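Side-chain contact in possible metal-dependent hydrolase (Veillonella parvula, PDB 3RPC), which binds two zinc ions in a metallo-beta-lactamase fold and is probably a metal-dependent hydrolase whose substrate is not established: residues Thr71-Leu75 / Asp76-Asp80. Residues are numbered along the deposited sequence; the frame is centred on the assembly and turned at random.
Sequences THTHL and DHWDD. With ZN (zinc ion), chain E; ZN (zinc ion), chain F.
The HxHxDH signature of the metallo-beta-lactamase superfamily, in the loop between strand 67-69 and helix 80-85, illustrates how one short turn can supply ligands to two metals: His72 and His74 hold the first zinc ion, Asp76 and His77 the second. His72 binds through NE2 and His74 through ND1, the latter 2.3 Å from its zinc. Asp76 OD2 and His77 NE2 grip the other metal, the histidine at 2.2 Å. A water lies between the ions, bound to both, and donates a hydrogen bond to Asp76 OD1, so OD2 coordinates the metal while OD1 takes the bridging water's hydrogen bond. Asp168 is shared by the two sites, while His132 completes the first and His226 the second.

The imidazoles of His72 and His77 meet obliquely, their planes at 46°. CE1 of His72 rests over the centre of one face of the His77 ring, 3.4 Å from His77 CD2. With CG between the backbone N and the carbonyl carbon (chi1 65°), the His72 ring is placed to reach both this face and the metal. Its ND1 donates to Thr71 OG1 almost within the ring plane, which, together with the zinc on NE2, holds the ring's rotation; Asp27 in turn binds both Thr71 OG1 and His77 ND1, a second-shell carboxylate serving both halves of the loop.

The backbone turns between His74 and His77, with His77 N hydrogen-bonded to His74 O at 2.9 Å. Near helix 97-105 the side chains of Thr73 and Trp78 run side by side, Thr73 CG2 4.1 Å from Trp78 CD1, and a water away from the metals links the two residues, donating to Thr73 O at 2.7 Å and to Trp78 O at 2.6 Å.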
ATOM      1  N   THR A  71       6.505 -10.205  -9.514  1.00 14.82           N
ATOM      2  CA  THR A  71       5.766  -9.427  -8.518  1.00 13.17           C
ATOM      3  C   THR A  71       6.533  -9.260  -7.213  1.00 16.94           C
ATOM      4  O   THR A  71       6.315  -8.290  -6.475  1.00 15.92           O
ATOM      5  CB  THR A  71       4.376 -10.012  -8.218  1.00 13.48           C
ATOM      6  OG1 THR A  71       4.510 -11.316  -7.625  1.00 14.94           O
ATOM      7  CG2 THR A  71       3.536 -10.080  -9.486  1.00 13.87           C
ATOM      8  N   HIS A  72       7.408 -10.218  -6.937  1.00 14.68           N
ATOM      9  CA  HIS A  72       8.298 -10.202  -5.776  1.00 15.47           C
ATOM     10  C   HIS A  72       9.256 -11.369  -5.914  1.00 15.07           C
ATOM     11  O   HIS A  72       9.047 -12.237  -6.762  1.00 15.48           O
ATOM     12  CB  HIS A  72       7.538 -10.223  -4.429  1.00 15.38           C
ATOM     13  CG  HIS A  72       6.740 -11.471  -4.161  1.00 13.17           C
ATOM     14  ND1 HIS A  72       5.795 -11.969  -5.035  1.00 16.06           N
ATOM     15  CD2 HIS A  72       6.705 -12.282  -3.074  1.00 16.13           C
ATOM     16  CE1 HIS A  72       5.215 -13.031  -4.499  1.00 18.30           C
ATOM     17  NE2 HIS A  72       5.759 -13.252  -3.317  1.00 16.13           N
ATOM     18  N   THR A  73      10.293 -11.402  -5.088  1.00 15.45           N
ATOM     19  CA  THR A  73      11.362 -12.373  -5.306  1.00 17.13           C
ATOM     20  C   THR A  73      11.381 -13.520  -4.301  1.00 16.72           C
ATOM     21  O   THR A  73      12.421 -14.135  -4.071  1.00 19.73           O
ATOM     22  CB  THR A  73      12.737 -11.699  -5.402  1.00 18.41           C
ATOM     23  OG1 THR A  73      12.988 -10.943  -4.212  1.00 20.58           O
ATOM     24  CG2 THR A  73      12.778 -10.783  -6.615  1.00 18.22           C
ATOM     25  N   HIS A  74      10.230 -13.823  -3.710  1.00 16.09           N
ATOM     26  CA  HIS A  74      10.098 -15.081  -2.989  1.00 18.31           C
ATOM     27  C   HIS A  74      10.422 -16.236  -3.945  1.00 16.90           C
ATOM     28  O   HIS A  74      10.131 -16.165  -5.141  1.00 18.01           O
ATOM     29  CB  HIS A  74       8.683 -15.252  -2.432  1.00 18.27           C
ATOM     30  CG  HIS A  74       8.462 -14.549  -1.129  1.00 21.96           C
ATOM     31  ND1 HIS A  74       7.219 -14.439  -0.548  1.00 19.50           N
ATOM     32  CD2 HIS A  74       9.329 -13.935  -0.290  1.00 22.29           C
ATOM     33  CE1 HIS A  74       7.327 -13.779   0.592  1.00 21.81           C
ATOM     34  NE2 HIS A  74       8.597 -13.463   0.773  1.00 21.51           N
ATOM     35  N   LEU A  75      11.001 -17.298  -3.394  1.00 16.57           N
ATOM     36  CA  LEU A  75      11.431 -18.465  -4.169  1.00 16.15           C
ATOM     37  C   LEU A  75      10.370 -18.978  -5.133  1.00 18.47           C
ATOM     38  O   LEU A  75      10.685 -19.348  -6.274  1.00 19.01           O
ATOM     39  CB  LEU A  75      11.864 -19.591  -3.226  1.00 17.75           C
ATOM     40  CG  LEU A  75      12.324 -20.904  -3.864  1.00 21.08           C
ATOM     41  CD1 LEU A  75      13.556 -20.650  -4.702  1.00 24.57           C
ATOM     42  CD2 LEU A  75      12.611 -21.945  -2.796  1.00 25.04           C
ATOM     43  N   ASP A  76       9.122 -19.038  -4.675  1.00 17.57           N
ATOM     44  CA  ASP A  76       8.054 -19.622  -5.478  1.00 15.37           C
ATOM     45  C   ASP A  76       7.516 -18.673  -6.548  1.00 14.68           C
ATOM     46  O   ASP A  76       6.502 -18.969  -7.183  1.00 15.23           O
ATOM     47  CB  ASP A  76       6.924 -20.179  -4.598  1.00 17.54           C
ATOM     48  CG  ASP A  76       6.266 -19.112  -3.747  1.00 17.58           C
ATOM     49  OD1 ASP A  76       7.001 -18.375  -3.058  1.00 17.36           O
ATOM     50  OD2 ASP A  76       5.009 -19.033  -3.755  1.00 20.04           O
ATOM     51  N   HIS A  77       8.213 -17.549  -6.746  1.00 16.40           N
ATOM     52  CA  HIS A  77       7.908 -16.599  -7.819  1.00 13.83           C
ATOM     53  C   HIS A  77       9.130 -16.221  -8.663  1.00 16.13           C
ATOM     54  O   HIS A  77       8.992 -15.556  -9.682  1.00 16.51           O
ATOM     55  CB  HIS A  77       7.271 -15.338  -7.226  1.00 13.90           C
ATOM     56  CG  HIS A  77       5.991 -15.622  -6.517  1.00 13.71           C
ATOM     57  ND1 HIS A  77       4.760 -15.323  -7.056  1.00 15.61           N
ATOM     58  CD2 HIS A  77       5.751 -16.238  -5.338  1.00 14.20           C
ATOM     59  CE1 HIS A  77       3.814 -15.732  -6.230  1.00 16.31           C
ATOM     60  NE2 HIS A  77       4.389 -16.287  -5.180  1.00 16.27           N
ATOM     61  N   TRP A  78      10.313 -16.640  -8.224  1.00 15.64           N
ATOM     62  CA  TRP A  78      11.563 -16.248  -8.871  1.00 15.18           C
ATOM     63  C   TRP A  78      12.660 -17.139  -8.317  1.00 16.31           C
ATOM     64  O   TRP A  78      13.047 -17.010  -7.151  1.00 18.37           O
ATOM     65  CB  TRP A  78      11.891 -14.773  -8.587  1.00 15.51           C
ATOM     66  CG  TRP A  78      13.137 -14.271  -9.269  1.00 16.10           C
ATOM     67  CD1 TRP A  78      14.317 -13.921  -8.675  1.00 17.31           C
ATOM     68  CD2 TRP A  78      13.314 -14.063 -10.671  1.00 17.69           C
ATOM     69  NE1 TRP A  78      15.222 -13.509  -9.630  1.00 17.24           N
ATOM     70  CE2 TRP A  78      14.629 -13.590 -10.864  1.00 18.53           C
ATOM     71  CE3 TRP A  78      12.488 -14.242 -11.785  1.00 16.68           C
ATOM     72  CZ2 TRP A  78      15.135 -13.288 -12.132  1.00 17.53           C
ATOM     73  CZ3 TRP A  78      12.989 -13.947 -13.040  1.00 16.69           C
ATOM     74  CH2 TRP A  78      14.304 -13.473 -13.202  1.00 16.79           C
ATOM     75  N   ASP A  79      13.144 -18.075  -9.123  1.00 17.01           N
ATOM     76  CA  ASP A  79      14.099 -19.044  -8.589  1.00 18.99           C
ATOM     77  C   ASP A  79      15.357 -19.169  -9.442  1.00 19.87           C
ATOM     78  O   ASP A  79      15.444 -18.583 -10.527  1.00 17.70           O
ATOM     79  CB  ASP A  79      13.439 -20.417  -8.344  1.00 17.61           C
ATOM     80  CG  ASP A  79      13.142 -21.181  -9.624  1.00 19.03           C
ATOM     81  OD1 ASP A  79      12.969 -20.556 -10.698  1.00 16.79           O
ATOM     82  OD2 ASP A  79      13.057 -22.429  -9.534  1.00 19.38           O
ATOM     83  N   ASP A  80      16.331 -19.917  -8.930  1.00 19.06           N
ATOM     84  CA  ASP A  80      17.594 -20.116  -9.639  1.00 18.40           C
ATOM     85  C   ASP A  80      17.386 -20.675 -11.040  1.00 16.58           C
ATOM     86  O   ASP A  80      18.056 -20.255 -11.982  1.00 19.02           O
ATOM     87  CB  ASP A  80      18.522 -21.028  -8.837  1.00 23.03           C
ATOM     88  CG  ASP A  80      19.229 -20.297  -7.712  1.00 37.62           C
ATOM     89  OD1 ASP A  80      19.231 -19.047  -7.727  1.00 37.05           O
ATOM     90  OD2 ASP A  80      19.792 -20.972  -6.821  1.00 41.41           O
TER
HETATM   91 ZN    ZN E 301       5.187 -14.663  -1.668  0.66 17.63          ZN
HETATM   92 ZN    ZN F 302       3.618 -17.121  -3.286  0.71 16.48          ZN
HETATM   93  O   HOH W   1      14.334 -15.632  -5.321  1.00 21.64           O
HETATM   94  O   HOH W   2       5.457 -16.621  -1.991  1.00 22.04           O
HETATM   95  O   HOH W   3       2.770 -17.869  -0.987  1.00 16.97           O